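Local coordinates for protein C2 toxin component I (Clostridium botulinum, PDB 2J3X) that is the enzymatic component of the binary C2 toxin, an ADP-ribosyltransferase that, as in related binary toxins, probably modifies actin in the host cell, at residues 334-339 / 398-403; 235-240 / 284-289. The protein carries 2 engineered substitutions. All blocks are in the same frame, centred on the assembly; numbering follows the deposited sequence.

Interaction 1: 334-339 / 398-403; sequences DKWTGK and FKIFRI. With SO4 (sulfate ion), chain R.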
ATOM      1  N   ASP A 334       6.875  14.865   4.868  1.00 12.52           N
ATOM      2  CA  ASP A 334       8.166  15.041   5.572  1.00 13.65           C
ATOM      3  C   ASP A 334       7.988  15.067   7.087  1.00 13.99           C
ATOM      4  O   ASP A 334       8.795  14.496   7.863  1.00 15.05           O
ATOM      5  CB  ASP A 334       8.878  16.296   5.083  1.00 15.15           C
ATOM      6  CG  ASP A 334       9.480  16.110   3.693  1.00 19.40           C
ATOM      7  OD1 ASP A 334       9.316  15.028   3.075  1.00 24.52           O
ATOM      8  OD2 ASP A 334      10.098  17.065   3.225  1.00 28.48           O
ATOM      9  N   LYS A 335       6.921  15.728   7.528  1.00 12.21           N
ATOM     10  CA  LYS A 335       6.654  15.799   8.957  1.00 12.34           C
ATOM     11  C   LYS A 335       6.231  14.462   9.554  1.00 11.78           C
ATOM     12  O   LYS A 335       6.684  14.064  10.648  1.00 12.32           O
ATOM     13  CB  LYS A 335       5.576  16.852   9.251  1.00 11.64           C
ATOM     14  CG  LYS A 335       5.197  16.876  10.717  1.00 10.88           C
ATOM     15  CD  LYS A 335       4.253  17.989  11.007  1.00 12.66           C
ATOM     16  CE  LYS A 335       3.821  17.854  12.454  1.00 14.20           C
ATOM     17  NZ  LYS A 335       2.826  18.941  12.848  1.00 24.37           N
ATOM     18  N   TRP A 336       5.349  13.755   8.860  1.00 10.61           N
ATOM     19  CA  TRP A 336       4.631  12.638   9.528  1.00 10.77           C
ATOM     20  C   TRP A 336       5.243  11.287   9.291  1.00 10.55           C
ATOM     21  O   TRP A 336       4.947  10.338  10.015  1.00 10.64           O
ATOM     22  CB  TRP A 336       3.131  12.632   9.151  1.00 10.26           C
ATOM     23  CG  TRP A 336       2.410  13.770   9.895  1.00 11.26           C
ATOM     24  CD1 TRP A 336       2.187  15.052   9.453  1.00 10.21           C
ATOM     25  CD2 TRP A 336       1.932  13.715  11.229  1.00 10.91           C
ATOM     26  NE1 TRP A 336       1.588  15.802  10.462  1.00 12.60           N
ATOM     27  CE2 TRP A 336       1.389  14.992  11.541  1.00 12.54           C
ATOM     28  CE3 TRP A 336       1.857  12.692  12.183  1.00 12.54           C
ATOM     29  CZ2 TRP A 336       0.834  15.266  12.773  1.00 13.22           C
ATOM     30  CZ3 TRP A 336       1.286  12.963  13.411  1.00 14.98           C
ATOM     31  CH2 TRP A 336       0.811  14.260  13.703  1.00 12.72           C
ATOM     32  N   THR A 337       6.093  11.189   8.271  1.00 11.65           N
ATOM     33  CA  THR A 337       6.782   9.913   8.091  1.00 11.24           C
ATOM     34  C   THR A 337       7.600   9.694   9.360  1.00 11.58           C
ATOM     35  O   THR A 337       8.418  10.553   9.751  1.00 11.82           O
ATOM     36  CB  THR A 337       7.690   9.946   6.841  1.00 11.18           C
ATOM     37  OG1 THR A 337       6.890  10.197   5.687  1.00 12.28           O
ATOM     38  CG2 THR A 337       8.368   8.552   6.643  1.00  9.83           C
ATOM     39  N   GLY A 338       7.417   8.544  10.015  1.00 12.20           N
ATOM     40  CA  GLY A 338       8.242   8.248  11.174  1.00 12.08           C
ATOM     41  C   GLY A 338       7.583   8.563  12.510  1.00 13.32           C
ATOM     42  O   GLY A 338       8.092   8.155  13.566  1.00 14.03           O
ATOM     43  N   LYS A 339       6.456   9.266  12.488  1.00 12.33           N
ATOM     44  CA  LYS A 339       5.764   9.634  13.704  1.00 14.70           C
ATOM     45  C   LYS A 339       4.823   8.539  14.165  1.00 13.83           C
ATOM     46  O   LYS A 339       4.382   7.716  13.377  1.00 13.92           O
ATOM     47  CB  LYS A 339       4.939  10.905  13.487  1.00 13.40           C
ATOM     48  CG  LYS A 339       5.817  12.141  13.314  1.00 15.98           C
ATOM     49  CD  LYS A 339       5.030  13.474  13.318  1.00 18.93           C
ATOM     50  CE  LYS A 339       4.456  13.853  14.692  1.00 26.08           C
ATOM     51  NZ  LYS A 339       5.550  14.115  15.706  1.00 31.37           N
ATOM     52  N   PHE A 398       0.610   2.940  16.589  1.00 13.64           N
ATOM     53  CA  PHE A 398       1.180   2.669  15.259  1.00 14.01           C
ATOM     54  C   PHE A 398       2.289   3.686  14.938  1.00 14.87           C
ATOM     55  O   PHE A 398       2.303   4.790  15.467  1.00 15.66           O
ATOM     56  CB  PHE A 398       0.099   2.759  14.157  1.00 13.07           C
ATOM     57  CG  PHE A 398      -0.898   1.656  14.224  1.00 14.83           C
ATOM     58  CD1 PHE A 398      -0.629   0.411  13.602  1.00 14.71           C
ATOM     59  CD2 PHE A 398      -2.088   1.826  14.957  1.00 11.56           C
ATOM     60  CE1 PHE A 398      -1.573  -0.652  13.654  1.00 14.04           C
ATOM     61  CE2 PHE A 398      -2.994   0.758  15.070  1.00 16.19           C
ATOM     62  CZ  PHE A 398      -2.754  -0.461  14.432  1.00 16.22           C
ATOM     63  N   LYS A 399       3.239   3.284  14.111  1.00 12.72           N
ATOM     64  CA  LYS A 399       4.285   4.165  13.640  1.00 12.81           C
ATOM     65  C   LYS A 399       4.127   4.238  12.125  1.00 12.22           C
ATOM     66  O   LYS A 399       4.057   3.206  11.465  1.00  9.68           O
ATOM     67  CB  LYS A 399       5.681   3.582  13.972  1.00 13.44           C
ATOM     68  CG  LYS A 399       6.800   4.495  13.515  1.00 18.06           C
ATOM     69  CD  LYS A 399       8.120   4.136  14.317  1.00 21.89           C
ATOM     70  CE  LYS A 399       9.380   4.573  13.572  1.00 32.53           C
ATOM     71  NZ  LYS A 399       9.854   5.979  13.869  1.00 38.56           N
ATOM     72  N   ILE A 400       3.990   5.458  11.578  1.00 10.23           N
ATOM     73  CA  ILE A 400       3.943   5.669  10.163  1.00  9.50           C
ATOM     74  C   ILE A 400       5.289   5.465   9.548  1.00  9.19           C
ATOM     75  O   ILE A 400       6.276   6.047  10.009  1.00  9.04           O
ATOM     76  CB  ILE A 400       3.517   7.161   9.871  1.00  9.10           C
ATOM     77  CG1 ILE A 400       2.130   7.348  10.543  1.00  9.53           C
ATOM     78  CG2 ILE A 400       3.486   7.434   8.391  1.00  9.41           C
ATOM     79  CD1 ILE A 400       1.608   8.863  10.497  1.00  9.66           C
ATOM     80  N   PHE A 401       5.325   4.641   8.509  1.00  9.77           N
ATOM     81  CA  PHE A 401       6.601   4.444   7.826  1.00  9.05           C
ATOM     82  C   PHE A 401       6.598   4.867   6.373  1.00 10.62           C
ATOM     83  O   PHE A 401       7.673   4.908   5.746  1.00  9.96           O
ATOM     84  CB  PHE A 401       7.100   2.985   8.073  1.00  9.52           C
ATOM     85  CG  PHE A 401       6.279   1.943   7.370  1.00  8.30           C
ATOM     86  CD1 PHE A 401       6.530   1.641   5.969  1.00 10.40           C
ATOM     87  CD2 PHE A 401       5.244   1.274   8.050  1.00 10.40           C
ATOM     88  CE1 PHE A 401       5.725   0.665   5.295  1.00  9.73           C
ATOM     89  CE2 PHE A 401       4.433   0.293   7.358  1.00 11.43           C
ATOM     90  CZ  PHE A 401       4.664   0.023   6.004  1.00  9.00           C
ATOM     91  N   ARG A 402       5.442   5.214   5.793  1.00  8.61           N
ATOM     92  CA  ARG A 402       5.452   5.794   4.448  1.00 10.13           C
ATOM     93  C   ARG A 402       4.087   6.416   4.216  1.00 10.00           C
ATOM     94  O   ARG A 402       3.083   5.956   4.770  1.00 10.01           O
ATOM     95  CB  ARG A 402       5.672   4.677   3.405  1.00  9.32           C
ATOM     96  CG  ARG A 402       5.800   5.198   1.966  1.00  9.85           C
ATOM     97  CD  ARG A 402       6.110   4.006   0.993  1.00  9.81           C
ATOM     98  NE  ARG A 402       4.936   3.114   0.890  1.00 11.69           N
ATOM     99  CZ  ARG A 402       4.653   2.320  -0.158  1.00 12.73           C
ATOM    100  NH1 ARG A 402       5.501   2.228  -1.197  1.00 11.49           N
ATOM    101  NH2 ARG A 402       3.493   1.642  -0.171  1.00  9.81           N
ATOM    102  N   ILE A 403       4.072   7.464   3.409  1.00  8.25           N
ATOM    103  CA  ILE A 403       2.857   8.184   3.090  1.00  9.10           C
ATOM    104  C   ILE A 403       2.916   8.437   1.624  1.00  9.90           C
ATOM    105  O   ILE A 403       3.859   9.066   1.097  1.00 11.19           O
ATOM    106  CB  ILE A 403       2.766   9.557   3.855  1.00  8.58           C
ATOM    107  CG1 ILE A 403       2.735   9.307   5.346  1.00  9.21           C
ATOM    108  CG2 ILE A 403       1.449  10.296   3.450  1.00  9.93           C
ATOM    109  CD1 ILE A 403       3.139  10.575   6.168  1.00 10.14           C
TER
HETATM  110  S   SO4 R1448       6.574  10.833  17.535  1.00 67.53           S
HETATM  111  O1  SO4 R1448       5.347  10.661  16.768  1.00 66.24           O
HETATM  112  O2  SO4 R1448       7.677  10.064  16.953  1.00 67.75           O
HETATM  113  O3  SO4 R1448       6.900  12.257  17.545  1.00 68.51           O
HETATM  114  O4  SO4 R1448       6.383  10.377  18.918  1.00 69.59           O
HETATM  115  O   HOH W   1       6.794   8.512   3.412  1.00  8.94           O

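Interaction 2: 235-240 / 284-289; sequences GDYISK and SALSVK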
ATOM      1  N   GLY A 235     -15.643 -16.885  12.270  1.00 10.74           N
ATOM      2  CA  GLY A 235     -16.917 -17.606  12.321  1.00 11.71           C
ATOM      3  C   GLY A 235     -17.247 -18.116  13.714  1.00 12.33           C
ATOM      4  O   GLY A 235     -18.384 -17.910  14.191  1.00 12.83           O
ATOM      5  N   ASP A 236     -16.280 -18.760  14.379  1.00 11.29           N
ATOM      6  CA  ASP A 236     -16.527 -19.329  15.701  1.00 10.91           C
ATOM      7  C   ASP A 236     -16.269 -18.366  16.843  1.00 10.53           C
ATOM      8  O   ASP A 236     -16.274 -18.761  18.003  1.00 11.32           O
ATOM      9  CB  ASP A 236     -15.800 -20.672  15.904  1.00 10.83           C
ATOM     10  CG  ASP A 236     -14.292 -20.533  15.982  1.00 13.55           C
ATOM     11  OD1 ASP A 236     -13.800 -19.408  15.872  1.00 13.44           O
ATOM     12  OD2 ASP A 236     -13.608 -21.594  16.139  1.00 16.97           O
ATOM     13  N   TYR A 237     -16.070 -17.090  16.520  1.00  9.34           N
ATOM     14  CA  TYR A 237     -15.641 -16.114  17.524  1.00  9.56           C
ATOM     15  C   TYR A 237     -16.680 -15.985  18.667  1.00 10.04           C
ATOM     16  O   TYR A 237     -16.301 -16.097  19.847  1.00  9.02           O
ATOM     17  CB  TYR A 237     -15.361 -14.759  16.855  1.00  9.48           C
ATOM     18  CG  TYR A 237     -14.972 -13.673  17.818  1.00  9.56           C
ATOM     19  CD1 TYR A 237     -13.811 -13.809  18.575  1.00 10.64           C
ATOM     20  CD2 TYR A 237     -15.700 -12.483  17.903  1.00 11.33           C
ATOM     21  CE1 TYR A 237     -13.409 -12.792  19.470  1.00 11.52           C
ATOM     22  CE2 TYR A 237     -15.316 -11.480  18.812  1.00  9.73           C
ATOM     23  CZ  TYR A 237     -14.175 -11.649  19.565  1.00 12.26           C
ATOM     24  OH  TYR A 237     -13.755 -10.660  20.431  1.00 10.83           O
ATOM     25  N   ILE A 238     -17.961 -15.781  18.353  1.00 10.13           N
ATOM     26  CA  ILE A 238     -18.950 -15.637  19.426  1.00 10.91           C
ATOM     27  C   ILE A 238     -19.039 -16.897  20.300  1.00 11.29           C
ATOM     28  O   ILE A 238     -19.164 -16.797  21.538  1.00 12.09           O
ATOM     29  CB  ILE A 238     -20.310 -15.145  18.876  1.00 11.29           C
ATOM     30  CG1 ILE A 238     -20.120 -13.688  18.388  1.00 11.02           C
ATOM     31  CG2 ILE A 238     -21.467 -15.224  19.945  1.00 11.39           C
ATOM     32  CD1 ILE A 238     -21.368 -13.105  17.675  1.00 12.11           C
ATOM     33  N   SER A 239     -18.911 -18.083  19.675  1.00 11.84           N
ATOM     34  CA  SER A 239     -18.956 -19.350  20.409  1.00 11.54           C
ATOM     35  C   SER A 239     -17.842 -19.375  21.452  1.00 12.64           C
ATOM     36  O   SER A 239     -17.939 -20.142  22.396  1.00 12.74           O
ATOM     37  CB  SER A 239     -18.810 -20.546  19.453  1.00 12.42           C
ATOM     38  OG  SER A 239     -17.426 -20.792  19.147  1.00 13.64           O
ATOM     39  N   LYS A 240     -16.794 -18.567  21.277  1.00 10.71           N
ATOM     40  CA  LYS A 240     -15.648 -18.609  22.234  1.00 11.98           C
ATOM     41  C   LYS A 240     -15.726 -17.594  23.366  1.00 12.98           C
ATOM     42  O   LYS A 240     -14.870 -17.636  24.299  1.00 14.88           O
ATOM     43  CB  LYS A 240     -14.332 -18.352  21.509  1.00 12.51           C
ATOM     44  CG  LYS A 240     -13.927 -19.533  20.563  1.00 13.36           C
ATOM     45  CD  LYS A 240     -12.634 -19.248  19.854  1.00 18.98           C
ATOM     46  CE  LYS A 240     -12.095 -20.471  19.169  1.00 19.75           C
ATOM     47  NZ  LYS A 240     -11.391 -21.381  20.173  1.00 26.03           N
ATOM     48  N   SER A 284     -10.707  -8.141  27.188  1.00 14.77           N
ATOM     49  CA  SER A 284     -10.672  -9.583  27.400  1.00 16.40           C
ATOM     50  C   SER A 284     -11.259 -10.294  26.140  1.00 14.82           C
ATOM     51  O   SER A 284     -10.633 -11.199  25.553  1.00 16.21           O
ATOM     52  CB  SER A 284     -11.551  -9.909  28.653  1.00 16.79           C
ATOM     53  OG  SER A 284     -11.457 -11.257  28.987  1.00 24.34           O
ATOM     54  N   ALA A 285     -12.431  -9.836  25.690  1.00 14.52           N
ATOM     55  CA  ALA A 285     -13.071 -10.430  24.495  1.00 13.17           C
ATOM     56  C   ALA A 285     -12.178 -10.319  23.291  1.00 13.17           C
ATOM     57  O   ALA A 285     -12.062 -11.275  22.486  1.00 12.72           O
ATOM     58  CB  ALA A 285     -14.400  -9.743  24.188  1.00 12.66           C
ATOM     59  N   LEU A 286     -11.561  -9.147  23.120  1.00 12.23           N
ATOM     60  CA  LEU A 286     -10.717  -8.915  21.922  1.00 11.92           C
ATOM     61  C   LEU A 286      -9.416  -9.745  21.981  1.00 11.97           C
ATOM     62  O   LEU A 286      -8.735  -9.897  20.958  1.00 11.97           O
ATOM     63  CB  LEU A 286     -10.416  -7.414  21.704  1.00 10.22           C
ATOM     64  CG  LEU A 286     -11.655  -6.579  21.387  1.00 11.00           C
ATOM     65  CD1 LEU A 286     -11.185  -5.075  21.289  1.00 11.88           C
ATOM     66  CD2 LEU A 286     -12.270  -7.127  20.064  1.00 14.11           C
ATOM     67  N   SER A 287      -9.091 -10.299  23.157  1.00 13.07           N
ATOM     68  CA  SER A 287      -7.908 -11.155  23.319  1.00 14.44           C
ATOM     69  C   SER A 287      -8.250 -12.619  23.110  1.00 14.87           C
ATOM     70  O   SER A 287      -7.343 -13.444  23.079  1.00 13.83           O
ATOM     71  CB  SER A 287      -7.318 -11.023  24.736  1.00 15.77           C
ATOM     72  OG  SER A 287      -6.903  -9.676  24.964  1.00 21.81           O
ATOM     73  N   VAL A 288      -9.533 -12.946  22.916  1.00 13.28           N
ATOM     74  CA  VAL A 288      -9.922 -14.374  22.796  1.00 13.48           C
ATOM     75  C   VAL A 288      -9.378 -15.007  21.492  1.00 14.07           C
ATOM     76  O   VAL A 288      -8.870 -16.158  21.501  1.00 13.99           O
ATOM     77  CB  VAL A 288     -11.446 -14.555  22.986  1.00 11.97           C
ATOM     78  CG1 VAL A 288     -11.949 -15.937  22.493  1.00 14.13           C
ATOM     79  CG2 VAL A 288     -11.855 -14.308  24.495  1.00 13.15           C
ATOM     80  N   LYS A 289      -9.413 -14.250  20.391  1.00 13.97           N
ATOM     81  CA  LYS A 289      -8.960 -14.772  19.117  1.00 13.63           C
ATOM     82  C   LYS A 289      -8.125 -13.671  18.414  1.00 12.76           C
ATOM     83  O   LYS A 289      -8.640 -12.930  17.583  1.00 10.93           O
ATOM     84  CB  LYS A 289     -10.192 -15.229  18.306  1.00 15.16           C
ATOM     85  CG  LYS A 289      -9.895 -16.017  17.077  1.00 20.64           C
ATOM     86  CD  LYS A 289     -11.076 -17.016  16.683  1.00 16.27           C
ATOM     87  CE  LYS A 289     -10.332 -18.030  15.829  1.00 21.03           C
ATOM     88  NZ  LYS A 289     -11.204 -18.678  14.879  1.00 21.46           N
TER
HETATM   89  O   HOH W   2     -10.712 -21.413  15.718  1.00 29.09           O

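Interaction 1: 334-339 / 398-403
Lys399 sets CG anti to its backbone N (chi1 -179°), and a bend at chi4 (89°) brings NZ to the carbonyl oxygen of Gly338, 2.8 Å from NZ to O. Ile400 carries CG1 anti to its carbonyl carbon (chi1 -59°), near Lys339 O; its CB points toward the turn across from it, and CB and CG2 lie near Trp336 O, with CB 3.5 Å from that oxygen. That turn, a type II beta turn from Trp336 to Lys339, ends the helix, and Gly338 takes its third position, where a positive phi is needed. Two backbone bonds join it to the strand: Gly338 N gives its hydrogen to Ile400 O at 2.7 Å, arriving from above the carbonyl plane, and Ile400 N returns a straighter bond to Lys339 O at 2.9 Å. Ile400 CD1 meets the indole obliquely near CE3. Lys339 CD covers one face of the same indole, toward the rim, while Lys339 NZ holds a sulfate, probably from the crystallisation liquor, with 2.9 Å between NZ and O3. Ile403 CD1 packs on Trp336 CB at 3.6 Å. A water bridges Thr337 OG1, which is also bonded to Ile333 O, and Ile403 N. The strand is offset by a classic beta bulge, Phe401 and Arg402 pairing with the single residue Asp422 of strand 414-426. The contact thus joins the C-terminal end of helix 326-336 to strand 397-411, which lies between strands 414-426 and 340-341 in the five-stranded sheet, with Phe332 stacked on the Trp336 ring and Phe306 meeting it edge-to-face.

Interaction 2: 235-240 / 284-289
A mixed polar and apolar contact ties the loop between helices 227-234 and 243-254 to the C-terminal end of helix 273-286. Its charged part is a salt bridge in which Lys289 NZ approaches Asp236 OD1 on the syn side, 2.9 Å away, after the extended lysine chain has crossed the aspartate at about a right angle. A water links the same NZ to Asp236 OD2, and Asn233 O is a further partner of the ammonium group. Tyr237, with CG anti to its backbone N (chi1 177°), runs past Lys289 in the opposite direction to place OH 2.7 Å from Ala285 O. The hydroxyl donates from well above the carbonyl plane, while Val288 N comes to the same oxygen from the opposite face, so the oxygen is gripped twice. Ala285 CB and Leu286 CD2 both approach the hydroxyl, at 3.9 and 3.8 Å from Tyr237 OH, and Lys289 CB lies 3.9 Å from Tyr237 CD1. At the more exposed margin Val288 CG1 packs against Lys240 CB, 3.5 Å apart. Tyr237 also touches Leu249 and Ala376. The arrangement is a loop docked on the C-terminal end of a helix, among the helices that come before the first strand of the C-terminal ADP-ribosyltransferase-family region.

In the fold
Interaction 2 comes first along the chain and closes before interaction 1 opens. Their centres are about 32 Å apart, their nearest atoms about 12 Å, and they do not touch. Both belong to the second of the two ADP-ribosyltransferase-like regions of the chain, but to different parts of it. The 235-240 / 284-289 contact joins the loop after helix 227-234 to the end of helix 273-286, about 29 Å from the centre of the chain. The 334-339 / 398-403 contact lies nearer that centre, about 14 Å away, where helix 326-336 meets the five-stranded sheet. Each contact thus involves the C-terminal end of a helix, one meeting a loop, the other strand 397-411 of the sheet.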